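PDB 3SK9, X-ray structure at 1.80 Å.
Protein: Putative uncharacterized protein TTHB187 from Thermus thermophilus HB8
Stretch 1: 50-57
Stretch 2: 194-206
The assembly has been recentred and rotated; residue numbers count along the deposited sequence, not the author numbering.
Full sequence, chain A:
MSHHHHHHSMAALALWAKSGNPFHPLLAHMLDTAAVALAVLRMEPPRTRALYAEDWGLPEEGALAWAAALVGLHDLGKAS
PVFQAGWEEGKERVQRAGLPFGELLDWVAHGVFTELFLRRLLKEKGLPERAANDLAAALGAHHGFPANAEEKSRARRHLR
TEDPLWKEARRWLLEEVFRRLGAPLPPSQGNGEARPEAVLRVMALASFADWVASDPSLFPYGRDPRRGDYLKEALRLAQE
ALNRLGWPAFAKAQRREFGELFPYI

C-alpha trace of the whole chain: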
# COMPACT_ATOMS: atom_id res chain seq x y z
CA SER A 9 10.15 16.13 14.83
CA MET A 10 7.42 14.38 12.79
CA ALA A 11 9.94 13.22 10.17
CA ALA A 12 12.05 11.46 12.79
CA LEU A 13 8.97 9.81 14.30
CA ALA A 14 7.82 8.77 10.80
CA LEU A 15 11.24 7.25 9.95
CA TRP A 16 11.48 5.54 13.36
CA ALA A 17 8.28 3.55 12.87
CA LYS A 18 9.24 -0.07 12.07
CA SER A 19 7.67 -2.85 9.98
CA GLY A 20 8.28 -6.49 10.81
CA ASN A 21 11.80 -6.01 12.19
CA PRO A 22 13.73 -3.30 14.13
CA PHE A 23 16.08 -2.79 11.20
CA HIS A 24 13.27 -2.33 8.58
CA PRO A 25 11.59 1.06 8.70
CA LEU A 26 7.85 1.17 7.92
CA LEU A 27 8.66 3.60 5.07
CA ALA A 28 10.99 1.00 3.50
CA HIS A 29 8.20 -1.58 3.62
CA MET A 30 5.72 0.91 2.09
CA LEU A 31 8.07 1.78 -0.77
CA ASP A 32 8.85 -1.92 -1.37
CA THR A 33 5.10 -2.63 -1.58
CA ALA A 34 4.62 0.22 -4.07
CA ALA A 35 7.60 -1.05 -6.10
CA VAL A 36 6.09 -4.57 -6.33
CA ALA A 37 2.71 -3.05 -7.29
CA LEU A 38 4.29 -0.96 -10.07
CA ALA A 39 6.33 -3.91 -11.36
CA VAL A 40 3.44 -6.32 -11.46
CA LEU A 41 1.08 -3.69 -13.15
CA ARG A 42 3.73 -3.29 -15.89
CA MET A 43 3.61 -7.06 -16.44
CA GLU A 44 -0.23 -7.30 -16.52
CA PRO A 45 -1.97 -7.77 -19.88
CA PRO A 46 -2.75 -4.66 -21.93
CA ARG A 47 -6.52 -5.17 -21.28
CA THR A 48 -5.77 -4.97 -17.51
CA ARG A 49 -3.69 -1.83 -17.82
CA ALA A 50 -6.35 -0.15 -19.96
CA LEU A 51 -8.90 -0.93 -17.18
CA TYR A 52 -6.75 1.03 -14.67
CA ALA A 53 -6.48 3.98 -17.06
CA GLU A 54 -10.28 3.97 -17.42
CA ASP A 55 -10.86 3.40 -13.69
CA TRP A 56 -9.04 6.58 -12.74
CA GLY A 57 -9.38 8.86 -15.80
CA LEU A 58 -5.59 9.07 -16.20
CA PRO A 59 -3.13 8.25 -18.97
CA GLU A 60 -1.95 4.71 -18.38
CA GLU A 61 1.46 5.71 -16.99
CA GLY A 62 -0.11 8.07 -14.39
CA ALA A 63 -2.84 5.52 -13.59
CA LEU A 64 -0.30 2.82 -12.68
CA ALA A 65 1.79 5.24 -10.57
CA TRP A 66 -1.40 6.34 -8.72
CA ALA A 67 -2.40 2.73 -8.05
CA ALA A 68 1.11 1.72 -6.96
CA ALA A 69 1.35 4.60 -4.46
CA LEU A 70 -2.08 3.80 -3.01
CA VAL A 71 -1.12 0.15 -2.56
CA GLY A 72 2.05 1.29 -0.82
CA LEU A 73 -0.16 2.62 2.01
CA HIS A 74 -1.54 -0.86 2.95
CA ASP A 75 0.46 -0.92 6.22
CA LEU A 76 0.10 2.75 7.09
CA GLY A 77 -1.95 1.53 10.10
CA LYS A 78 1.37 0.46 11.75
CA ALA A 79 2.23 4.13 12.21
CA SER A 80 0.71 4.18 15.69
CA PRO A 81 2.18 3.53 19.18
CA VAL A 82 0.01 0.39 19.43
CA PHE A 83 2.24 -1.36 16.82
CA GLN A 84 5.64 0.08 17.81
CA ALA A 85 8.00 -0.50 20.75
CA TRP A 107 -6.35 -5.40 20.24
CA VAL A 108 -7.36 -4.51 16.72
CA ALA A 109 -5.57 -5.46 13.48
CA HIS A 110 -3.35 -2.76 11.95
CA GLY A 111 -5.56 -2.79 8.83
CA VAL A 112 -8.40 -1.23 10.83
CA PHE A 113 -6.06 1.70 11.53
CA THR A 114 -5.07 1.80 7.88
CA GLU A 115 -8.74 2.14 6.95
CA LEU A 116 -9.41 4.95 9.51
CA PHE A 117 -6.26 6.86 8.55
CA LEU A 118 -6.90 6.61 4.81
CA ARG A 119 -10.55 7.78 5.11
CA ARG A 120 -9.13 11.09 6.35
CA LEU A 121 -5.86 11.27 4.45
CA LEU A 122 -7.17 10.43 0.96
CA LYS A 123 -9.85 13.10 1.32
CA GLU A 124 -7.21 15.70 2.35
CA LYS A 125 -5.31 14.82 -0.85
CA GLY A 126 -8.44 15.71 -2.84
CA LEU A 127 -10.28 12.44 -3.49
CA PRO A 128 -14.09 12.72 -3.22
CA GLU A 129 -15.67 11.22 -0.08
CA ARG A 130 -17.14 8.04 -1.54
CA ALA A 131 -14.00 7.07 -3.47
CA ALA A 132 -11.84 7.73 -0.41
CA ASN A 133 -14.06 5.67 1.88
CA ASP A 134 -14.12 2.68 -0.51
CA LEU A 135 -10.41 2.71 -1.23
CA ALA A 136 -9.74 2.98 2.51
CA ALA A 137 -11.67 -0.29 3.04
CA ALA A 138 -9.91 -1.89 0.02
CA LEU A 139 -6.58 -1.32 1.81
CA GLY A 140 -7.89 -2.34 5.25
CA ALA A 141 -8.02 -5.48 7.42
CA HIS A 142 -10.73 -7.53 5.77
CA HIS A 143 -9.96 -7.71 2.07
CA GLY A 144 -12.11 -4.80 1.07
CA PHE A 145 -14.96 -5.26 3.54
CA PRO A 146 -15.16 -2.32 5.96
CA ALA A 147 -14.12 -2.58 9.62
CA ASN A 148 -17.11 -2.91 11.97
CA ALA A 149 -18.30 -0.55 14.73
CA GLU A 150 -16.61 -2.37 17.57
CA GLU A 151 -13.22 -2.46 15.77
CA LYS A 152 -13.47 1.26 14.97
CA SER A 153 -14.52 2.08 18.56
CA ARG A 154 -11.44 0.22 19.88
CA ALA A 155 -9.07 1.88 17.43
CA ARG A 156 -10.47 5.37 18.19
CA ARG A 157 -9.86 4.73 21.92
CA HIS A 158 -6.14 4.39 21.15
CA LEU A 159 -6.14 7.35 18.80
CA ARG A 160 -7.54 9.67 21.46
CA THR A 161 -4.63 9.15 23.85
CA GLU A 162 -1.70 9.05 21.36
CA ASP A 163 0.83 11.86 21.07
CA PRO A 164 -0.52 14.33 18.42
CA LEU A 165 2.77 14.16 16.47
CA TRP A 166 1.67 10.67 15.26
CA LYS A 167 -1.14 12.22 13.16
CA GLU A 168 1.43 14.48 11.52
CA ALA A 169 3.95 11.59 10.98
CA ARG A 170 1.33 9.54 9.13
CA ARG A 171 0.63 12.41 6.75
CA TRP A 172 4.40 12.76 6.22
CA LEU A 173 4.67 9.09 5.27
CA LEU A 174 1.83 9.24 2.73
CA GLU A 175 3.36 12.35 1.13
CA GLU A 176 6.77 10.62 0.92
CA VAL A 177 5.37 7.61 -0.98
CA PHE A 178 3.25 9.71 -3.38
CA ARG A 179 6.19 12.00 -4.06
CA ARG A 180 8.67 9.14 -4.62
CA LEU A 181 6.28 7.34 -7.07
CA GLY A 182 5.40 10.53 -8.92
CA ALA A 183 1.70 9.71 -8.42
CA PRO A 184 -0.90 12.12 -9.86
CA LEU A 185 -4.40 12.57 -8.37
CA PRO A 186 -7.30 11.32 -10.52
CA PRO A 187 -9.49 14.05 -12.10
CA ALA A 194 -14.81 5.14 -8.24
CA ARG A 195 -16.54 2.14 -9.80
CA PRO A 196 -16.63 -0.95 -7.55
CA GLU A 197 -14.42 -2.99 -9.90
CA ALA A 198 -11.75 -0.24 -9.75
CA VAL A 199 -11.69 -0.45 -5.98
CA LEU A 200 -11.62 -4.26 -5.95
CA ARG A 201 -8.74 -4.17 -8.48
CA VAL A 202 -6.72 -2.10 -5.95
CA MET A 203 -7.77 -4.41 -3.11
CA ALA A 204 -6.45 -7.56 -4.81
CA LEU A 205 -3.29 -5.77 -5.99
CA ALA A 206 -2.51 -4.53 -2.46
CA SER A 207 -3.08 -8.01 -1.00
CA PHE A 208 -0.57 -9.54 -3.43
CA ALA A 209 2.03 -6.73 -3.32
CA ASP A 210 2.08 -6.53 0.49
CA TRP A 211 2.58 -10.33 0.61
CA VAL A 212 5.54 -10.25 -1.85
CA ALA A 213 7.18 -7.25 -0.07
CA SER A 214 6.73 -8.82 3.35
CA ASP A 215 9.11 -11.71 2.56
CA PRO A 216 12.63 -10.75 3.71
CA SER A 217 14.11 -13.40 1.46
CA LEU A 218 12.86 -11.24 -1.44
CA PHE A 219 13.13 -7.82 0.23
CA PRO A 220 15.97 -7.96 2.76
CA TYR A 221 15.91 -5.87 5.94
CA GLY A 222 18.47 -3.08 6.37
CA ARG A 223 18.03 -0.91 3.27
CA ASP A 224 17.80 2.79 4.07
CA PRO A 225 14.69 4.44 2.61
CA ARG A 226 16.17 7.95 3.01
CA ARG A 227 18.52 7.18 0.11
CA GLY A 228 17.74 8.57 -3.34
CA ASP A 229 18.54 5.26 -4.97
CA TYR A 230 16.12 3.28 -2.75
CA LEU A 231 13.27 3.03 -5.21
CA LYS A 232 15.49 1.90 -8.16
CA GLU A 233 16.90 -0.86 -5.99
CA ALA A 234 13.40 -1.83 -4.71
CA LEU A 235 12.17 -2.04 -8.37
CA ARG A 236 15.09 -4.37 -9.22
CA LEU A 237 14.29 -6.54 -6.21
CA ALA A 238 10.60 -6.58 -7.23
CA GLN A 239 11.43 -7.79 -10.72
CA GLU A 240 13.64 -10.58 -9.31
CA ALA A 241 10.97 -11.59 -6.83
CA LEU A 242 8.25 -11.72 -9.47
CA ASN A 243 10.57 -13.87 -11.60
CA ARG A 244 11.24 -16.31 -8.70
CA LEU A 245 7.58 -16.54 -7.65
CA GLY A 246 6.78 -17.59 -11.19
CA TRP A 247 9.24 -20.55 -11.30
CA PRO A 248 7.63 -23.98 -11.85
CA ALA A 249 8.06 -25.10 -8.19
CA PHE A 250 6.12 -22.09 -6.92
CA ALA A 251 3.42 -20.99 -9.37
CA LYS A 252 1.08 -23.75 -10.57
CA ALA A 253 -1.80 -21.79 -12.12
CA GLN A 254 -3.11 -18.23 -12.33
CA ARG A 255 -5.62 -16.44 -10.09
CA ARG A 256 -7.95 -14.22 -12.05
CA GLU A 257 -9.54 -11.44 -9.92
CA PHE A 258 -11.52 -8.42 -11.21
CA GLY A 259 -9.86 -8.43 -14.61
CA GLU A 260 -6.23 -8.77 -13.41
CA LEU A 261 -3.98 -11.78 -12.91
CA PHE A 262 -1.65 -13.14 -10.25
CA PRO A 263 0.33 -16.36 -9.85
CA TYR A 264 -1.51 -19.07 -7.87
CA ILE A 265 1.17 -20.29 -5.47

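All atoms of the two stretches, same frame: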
# COMPACT_ATOMS: atom_id res chain seq x y z
N ALA A 50 -5.39 -1.11 -19.41
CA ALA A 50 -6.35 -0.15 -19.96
C ALA A 50 -7.52 0.04 -18.94
O ALA A 50 -8.12 1.12 -18.86
CB ALA A 50 -6.91 -0.64 -21.33
N LEU A 51 -7.87 -1.03 -18.23
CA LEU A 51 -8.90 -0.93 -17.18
C LEU A 51 -8.48 0.08 -16.11
O LEU A 51 -9.33 0.84 -15.60
CB LEU A 51 -9.13 -2.30 -16.53
CG LEU A 51 -9.98 -3.28 -17.36
CD1 LEU A 51 -10.07 -4.68 -16.73
CD2 LEU A 51 -11.38 -2.70 -17.59
N TYR A 52 -7.20 0.05 -15.67
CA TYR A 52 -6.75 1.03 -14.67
C TYR A 52 -6.81 2.45 -15.20
O TYR A 52 -7.14 3.37 -14.47
CB TYR A 52 -5.31 0.74 -14.21
CG TYR A 52 -5.25 -0.24 -13.07
CD1 TYR A 52 -5.21 0.21 -11.74
CD2 TYR A 52 -5.25 -1.62 -13.30
CE1 TYR A 52 -5.13 -0.70 -10.68
CE2 TYR A 52 -5.20 -2.53 -12.25
CZ TYR A 52 -5.15 -2.06 -10.95
OH TYR A 52 -5.07 -2.96 -9.90
N ALA A 53 -6.44 2.64 -16.46
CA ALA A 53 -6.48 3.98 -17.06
C ALA A 53 -7.93 4.50 -17.06
O ALA A 53 -8.19 5.68 -16.78
CB ALA A 53 -5.88 3.95 -18.51
N GLU A 54 -8.87 3.61 -17.35
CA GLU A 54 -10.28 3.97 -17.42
C GLU A 54 -10.84 4.16 -16.01
O GLU A 54 -11.70 5.03 -15.77
CB GLU A 54 -11.06 2.87 -18.16
CG GLU A 54 -12.54 3.11 -18.34
CD GLU A 54 -13.22 1.96 -19.09
OE1 GLU A 54 -14.05 2.25 -19.98
OE2 GLU A 54 -12.92 0.75 -18.82
N ASP A 55 -10.36 3.34 -15.07
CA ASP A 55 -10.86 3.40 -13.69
C ASP A 55 -10.64 4.80 -13.12
O ASP A 55 -11.46 5.32 -12.35
CB ASP A 55 -10.06 2.44 -12.76
CG ASP A 55 -10.46 0.98 -12.91
OD1 ASP A 55 -11.57 0.69 -13.43
OD2 ASP A 55 -9.66 0.14 -12.45
N TRP A 56 -9.48 5.37 -13.44
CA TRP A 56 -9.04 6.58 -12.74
C TRP A 56 -9.00 7.85 -13.62
O TRP A 56 -8.62 8.92 -13.13
CB TRP A 56 -7.69 6.31 -12.08
CG TRP A 56 -7.85 5.15 -11.11
CD1 TRP A 56 -7.29 3.89 -11.20
CD2 TRP A 56 -8.67 5.14 -9.94
NE1 TRP A 56 -7.73 3.10 -10.15
CE2 TRP A 56 -8.57 3.85 -9.36
CE3 TRP A 56 -9.45 6.11 -9.31
CZ2 TRP A 56 -9.27 3.51 -8.17
CZ3 TRP A 56 -10.12 5.77 -8.13
CH2 TRP A 56 -10.04 4.49 -7.59
N GLY A 57 -9.41 7.73 -14.88
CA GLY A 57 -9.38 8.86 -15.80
C GLY A 57 -7.99 9.46 -15.98
O GLY A 57 -7.84 10.69 -16.13
N ALA A 194 -15.66 6.29 -7.95
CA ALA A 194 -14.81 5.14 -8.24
C ALA A 194 -15.66 3.89 -8.39
O ALA A 194 -16.33 3.46 -7.44
CB ALA A 194 -13.77 4.95 -7.12
N ARG A 195 -15.69 3.31 -9.59
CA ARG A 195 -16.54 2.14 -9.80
C ARG A 195 -16.07 0.97 -8.93
O ARG A 195 -14.88 0.82 -8.68
CB ARG A 195 -16.62 1.70 -11.28
CG ARG A 195 -15.30 1.39 -11.92
CD ARG A 195 -15.50 1.14 -13.42
NE ARG A 195 -14.23 0.86 -14.10
CZ ARG A 195 -14.12 0.67 -15.42
NH1 ARG A 195 -15.22 0.75 -16.18
NH2 ARG A 195 -12.93 0.40 -15.99
N PRO A 196 -17.01 0.16 -8.44
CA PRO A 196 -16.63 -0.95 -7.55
C PRO A 196 -15.48 -1.81 -8.10
O PRO A 196 -14.59 -2.17 -7.35
CB PRO A 196 -17.91 -1.79 -7.49
CG PRO A 196 -19.01 -0.80 -7.80
CD PRO A 196 -18.43 0.11 -8.82
N GLU A 197 -15.52 -2.19 -9.38
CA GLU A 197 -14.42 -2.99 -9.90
C GLU A 197 -13.04 -2.29 -9.79
O GLU A 197 -12.02 -2.95 -9.72
CB GLU A 197 -14.64 -3.35 -11.36
CG GLU A 197 -15.80 -4.30 -11.58
CD GLU A 197 -15.51 -5.69 -11.10
OE1 GLU A 197 -14.80 -6.46 -11.82
OE2 GLU A 197 -16.04 -6.01 -10.02
N ALA A 198 -13.00 -0.96 -9.89
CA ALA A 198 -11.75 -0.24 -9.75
C ALA A 198 -11.22 -0.42 -8.34
O ALA A 198 -10.03 -0.57 -8.13
CB ALA A 198 -11.98 1.23 -10.02
N VAL A 199 -12.11 -0.34 -7.37
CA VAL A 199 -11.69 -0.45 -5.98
C VAL A 199 -11.24 -1.87 -5.66
O VAL A 199 -10.24 -2.07 -4.97
CB VAL A 199 -12.89 -0.06 -5.08
CG1 VAL A 199 -12.60 -0.27 -3.57
CG2 VAL A 199 -13.24 1.37 -5.39
N LEU A 200 -11.96 -2.85 -6.17
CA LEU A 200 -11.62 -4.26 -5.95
C LEU A 200 -10.27 -4.58 -6.65
O LEU A 200 -9.49 -5.43 -6.18
CB LEU A 200 -12.75 -5.16 -6.49
CG LEU A 200 -14.05 -5.05 -5.61
CD1 LEU A 200 -15.31 -5.63 -6.35
CD2 LEU A 200 -13.79 -5.72 -4.22
N ARG A 201 -10.03 -3.97 -7.81
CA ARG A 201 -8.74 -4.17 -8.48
C ARG A 201 -7.60 -3.71 -7.55
O ARG A 201 -6.56 -4.39 -7.45
CB ARG A 201 -8.67 -3.45 -9.85
CG ARG A 201 -9.15 -4.33 -10.99
CD ARG A 201 -8.98 -3.63 -12.37
NE ARG A 201 -10.04 -2.66 -12.69
CZ ARG A 201 -11.25 -3.02 -13.10
NH1 ARG A 201 -11.56 -4.31 -13.22
NH2 ARG A 201 -12.14 -2.12 -13.45
N VAL A 202 -7.76 -2.57 -6.88
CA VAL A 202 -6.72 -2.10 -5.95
C VAL A 202 -6.60 -3.01 -4.73
O VAL A 202 -5.49 -3.27 -4.22
CB VAL A 202 -7.01 -0.64 -5.52
CG1 VAL A 202 -6.17 -0.24 -4.28
CG2 VAL A 202 -6.79 0.32 -6.73
N MET A 203 -7.76 -3.47 -4.23
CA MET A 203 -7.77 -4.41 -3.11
C MET A 203 -6.90 -5.63 -3.36
O MET A 203 -6.05 -5.97 -2.54
CB MET A 203 -9.22 -4.85 -2.84
CG MET A 203 -9.40 -5.71 -1.59
SD MET A 203 -8.98 -7.45 -1.83
CE MET A 203 -10.23 -7.91 -3.04
N ALA A 204 -7.17 -6.31 -4.49
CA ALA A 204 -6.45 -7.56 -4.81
C ALA A 204 -4.96 -7.24 -5.04
O ALA A 204 -4.07 -8.02 -4.65
CB ALA A 204 -7.09 -8.20 -6.06
N LEU A 205 -4.69 -6.11 -5.69
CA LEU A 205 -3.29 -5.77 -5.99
C LEU A 205 -2.54 -5.54 -4.69
O LEU A 205 -1.40 -6.00 -4.53
CB LEU A 205 -3.21 -4.51 -6.85
CG LEU A 205 -1.79 -4.02 -7.23
CD1 LEU A 205 -1.07 -5.06 -8.06
CD2 LEU A 205 -1.92 -2.64 -7.99
N ALA A 206 -3.17 -4.84 -3.74
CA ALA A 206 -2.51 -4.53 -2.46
C ALA A 206 -2.27 -5.81 -1.65
O ALA A 206 -1.19 -5.96 -1.07
CB ALA A 206 -3.28 -3.51 -1.65
O HOH W 1 -8.17 0.38 -10.19
O HOH W 2 -14.21 4.61 -11.71

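Two helices of one chain, at least 138 residues apart in sequence where they touch, cross at 124° with axes 9.7 Å apart, burying 554 Å² around a charged centre beside two aromatic rings. Leu51 points toward stretch 2; its CD1 lies over one face of the Arg201 guanidinium, 3.8 Å from Arg201 NH1, leaving the edge free for polar partners. Tyr52, buried, reaches across with its ring end: Tyr52 CE1 is 4.4 Å from Val202 CG2 and Tyr52 OH 3.7 Å from Leu205 CD2, while the hydroxyl is hydrogen-bonded elsewhere in the structure. Glu54, extended with chi1 and chi2 both t, accepts a salt-bridging hydrogen bond from Arg195 NH2 to Glu54 OE2 (2.9 Å). Asp55 is the hub. Its OD1 accepts from Arg195 NE (2.7 Å), Arg195 NH2 (2.9 Å) and Arg201 NH2 (2.9 Å), and Arg201 NE donates to Asp55 OD2 (2.8 Å), so one short carboxylate bridges two arginines, and Glu54 supplies a second negative charge for Arg195. Small Ala198 lets it come close, with Asp55 CG 3.3 Å from Ala198 CB. A water donates to Asp55 OD2 and Ala198 O and accepts from Trp56 NE1, satisfying the buried indole. The Trp56 ring packs on apolar side chains: Trp56 CH2 is 3.8 Å from Ala194 CB, Trp56 CZ2 4.0 Å from Ala198 CB. Gly57 leaves helical phi/psi with positive phi, a conformation that favours glycine, and does not touch stretch 2.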